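Local coordinates for large T antigen (Merkel cell polyomavirus, PDB 3QFQ), which recognises the viral replication origin through its origin-binding domain, here in complex with DNA, and probably prepares the origin for replication, at residues 20-25 with 109-113. Residues are numbered along the deposited sequence; the frame is centred on the assembly and turned at random.
Sequences DLSDYL and EMYNN
M110 reaches from the helix to the open end of the turn from L21 to Y24, and its terminal methyl meets two residues at once: CE lies 3.6 Å from CB of Y24 and 3.6 Å from CD2 of L25. Bends at chi2 and chi3 fold the thioether toward the loop, where SD rests 4.1 Å from CB of L21. A type I beta turn, closed by the hydrogen bond from Y24 N to L21 O (3.1 Å), brings L21 and Y24 to the same side, with L25 just after it; L21, L25 and M110 are buried, and this is the tightly packed half of the contact. CB of E109 sits over the centre of one face of the Y24 ring, a CH-pi contact 4.2 Å from the centroid and 10° off the ring normal, while the amide of N113 approaches obliquely, its plane turned 66° from the ring. No hydrogen bond joins the two segments. Toward solvent the fit is looser: D20 and E109 are exposed, and OD2 of D20 stays 3.8 Å from OD1 of N113. The other carboxylate oxygen of D20 is hydrogen-bonded to Y119. Within the origin-binding domain, the contact comes within about 4 Å (nearest atoms) of the bound DNA and packs the loop preceding strand 34-42, the central strand of the antiparallel sheet, against helix 107-113, which follows strand 100-103 of that sheet.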
loop_
_atom_site.group_PDB
_atom_site.type_symbol
_atom_site.label_atom_id
_atom_site.label_comp_id
_atom_site.label_asym_id
_atom_site.label_seq_id
_atom_site.Cartn_x
_atom_site.Cartn_y
_atom_site.Cartn_z
ATOM N N ASP B 20 -38.937 13.910 20.549
ATOM C CA ASP B 20 -39.236 13.486 21.913
ATOM C C ASP B 20 -37.991 13.031 22.683
ATOM O O ASP B 20 -38.037 12.867 23.904
ATOM C CB ASP B 20 -40.308 12.391 21.918
ATOM C CG ASP B 20 -39.801 11.074 21.373
ATOM O OD1 ASP B 20 -39.743 10.920 20.134
ATOM O OD2 ASP B 20 -39.464 10.190 22.189
ATOM N N LEU B 21 -36.883 12.829 21.975
ATOM C CA LEU B 21 -35.616 12.505 22.630
ATOM C C LEU B 21 -34.446 13.278 22.022
ATOM O O LEU B 21 -33.288 13.026 22.347
ATOM C CB LEU B 21 -35.341 10.996 22.605
ATOM C CG LEU B 21 -35.329 10.235 21.274
ATOM C CD1 LEU B 21 -36.728 10.128 20.696
ATOM C CD2 LEU B 21 -34.375 10.861 20.264
ATOM N N SER B 22 -34.761 14.221 21.142
ATOM C CA SER B 22 -33.741 15.003 20.447
ATOM C C SER B 22 -33.005 15.963 21.382
ATOM O O SER B 22 -32.048 16.622 20.977
ATOM C CB SER B 22 -34.364 15.776 19.278
ATOM O OG SER B 22 -33.372 16.419 18.493
ATOM N N ASP B 23 -33.454 16.041 22.630
ATOM C CA ASP B 23 -32.826 16.922 23.606
ATOM C C ASP B 23 -31.700 16.198 24.341
ATOM O O ASP B 23 -30.780 16.827 24.868
ATOM C CB ASP B 23 -33.866 17.449 24.600
ATOM C CG ASP B 23 -33.252 18.308 25.690
ATOM O OD1 ASP B 23 -33.189 19.544 25.511
ATOM O OD2 ASP B 23 -32.837 17.747 26.727
ATOM N N TYR B 24 -31.779 14.871 24.366
ATOM C CA TYR B 24 -30.807 14.045 25.073
ATOM C C TYR B 24 -29.526 13.846 24.264
ATOM O O TYR B 24 -28.644 13.086 24.666
ATOM C CB TYR B 24 -31.418 12.679 25.410
ATOM C CG TYR B 24 -32.637 12.731 26.306
ATOM C CD1 TYR B 24 -32.889 13.838 27.104
ATOM C CD2 TYR B 24 -33.534 11.669 26.357
ATOM C CE1 TYR B 24 -34.003 13.888 27.927
ATOM C CE2 TYR B 24 -34.647 11.710 27.174
ATOM C CZ TYR B 24 -34.878 12.822 27.957
ATOM O OH TYR B 24 -35.985 12.868 28.773
ATOM N N LEU B 25 -29.423 14.532 23.130
ATOM C CA LEU B 25 -28.303 14.332 22.213
ATOM C C LEU B 25 -27.331 15.514 22.197
ATOM O O LEU B 25 -27.642 16.597 22.697
ATOM C CB LEU B 25 -28.827 14.059 20.800
ATOM C CG LEU B 25 -29.805 12.886 20.667
ATOM C CD1 LEU B 25 -30.511 12.891 19.317
ATOM C CD2 LEU B 25 -29.094 11.561 20.898
ATOM N N GLU B 109 -30.976 8.352 30.608
ATOM C CA GLU B 109 -32.239 8.992 30.280
ATOM C C GLU B 109 -32.757 8.463 28.949
ATOM O O GLU B 109 -33.957 8.240 28.779
ATOM C CB GLU B 109 -32.051 10.506 30.214
ATOM C CG GLU B 109 -31.300 11.077 31.410
ATOM C CD GLU B 109 -32.079 10.955 32.706
ATOM O OE1 GLU B 109 -33.324 10.869 32.648
ATOM O OE2 GLU B 109 -31.448 10.946 33.784
ATOM N N MET B 110 -31.837 8.257 28.013
ATOM C CA MET B 110 -32.182 7.767 26.684
ATOM C C MET B 110 -32.765 6.357 26.725
ATOM O O MET B 110 -33.864 6.119 26.224
ATOM C CB MET B 110 -30.958 7.791 25.768
ATOM C CG MET B 110 -31.239 7.281 24.365
ATOM S SD MET B 110 -32.304 8.392 23.425
ATOM C CE MET B 110 -31.221 9.803 23.243
ATOM N N TYR B 111 -32.018 5.429 27.315
ATOM C CA TYR B 111 -32.436 4.031 27.404
ATOM C C TYR B 111 -33.879 3.921 27.878
ATOM O O TYR B 111 -34.725 3.344 27.195
ATOM C CB TYR B 111 -31.506 3.260 28.349
ATOM C CG TYR B 111 -31.715 1.755 28.391
ATOM C CD1 TYR B 111 -30.661 0.904 28.701
ATOM C CD2 TYR B 111 -32.958 1.185 28.136
ATOM C CE1 TYR B 111 -30.833 -0.467 28.750
ATOM C CE2 TYR B 111 -33.141 -0.188 28.182
ATOM C CZ TYR B 111 -32.073 -1.008 28.490
ATOM O OH TYR B 111 -32.249 -2.373 28.538
ATOM N N ASN B 112 -34.154 4.479 29.051
ATOM C CA ASN B 112 -35.486 4.404 29.636
ATOM C C ASN B 112 -36.544 5.063 28.760
ATOM O O ASN B 112 -37.718 4.700 28.812
ATOM C CB ASN B 112 -35.486 5.022 31.035
ATOM C CG ASN B 112 -34.466 4.378 31.952
ATOM O OD1 ASN B 112 -34.012 3.260 31.708
ATOM N ND2 ASN B 112 -34.098 5.080 33.016
ATOM N N ASN B 113 -36.124 6.032 27.953
ATOM C CA ASN B 113 -37.040 6.710 27.045
ATOM C C ASN B 113 -37.364 5.843 25.835
ATOM O O ASN B 113 -38.414 5.994 25.210
ATOM C CB ASN B 113 -36.459 8.051 26.594
ATOM C CG ASN B 113 -37.519 8.995 26.057
ATOM O OD1 ASN B 113 -38.489 8.570 25.428
ATOM N ND2 ASN B 113 -37.343 10.286 26.311
#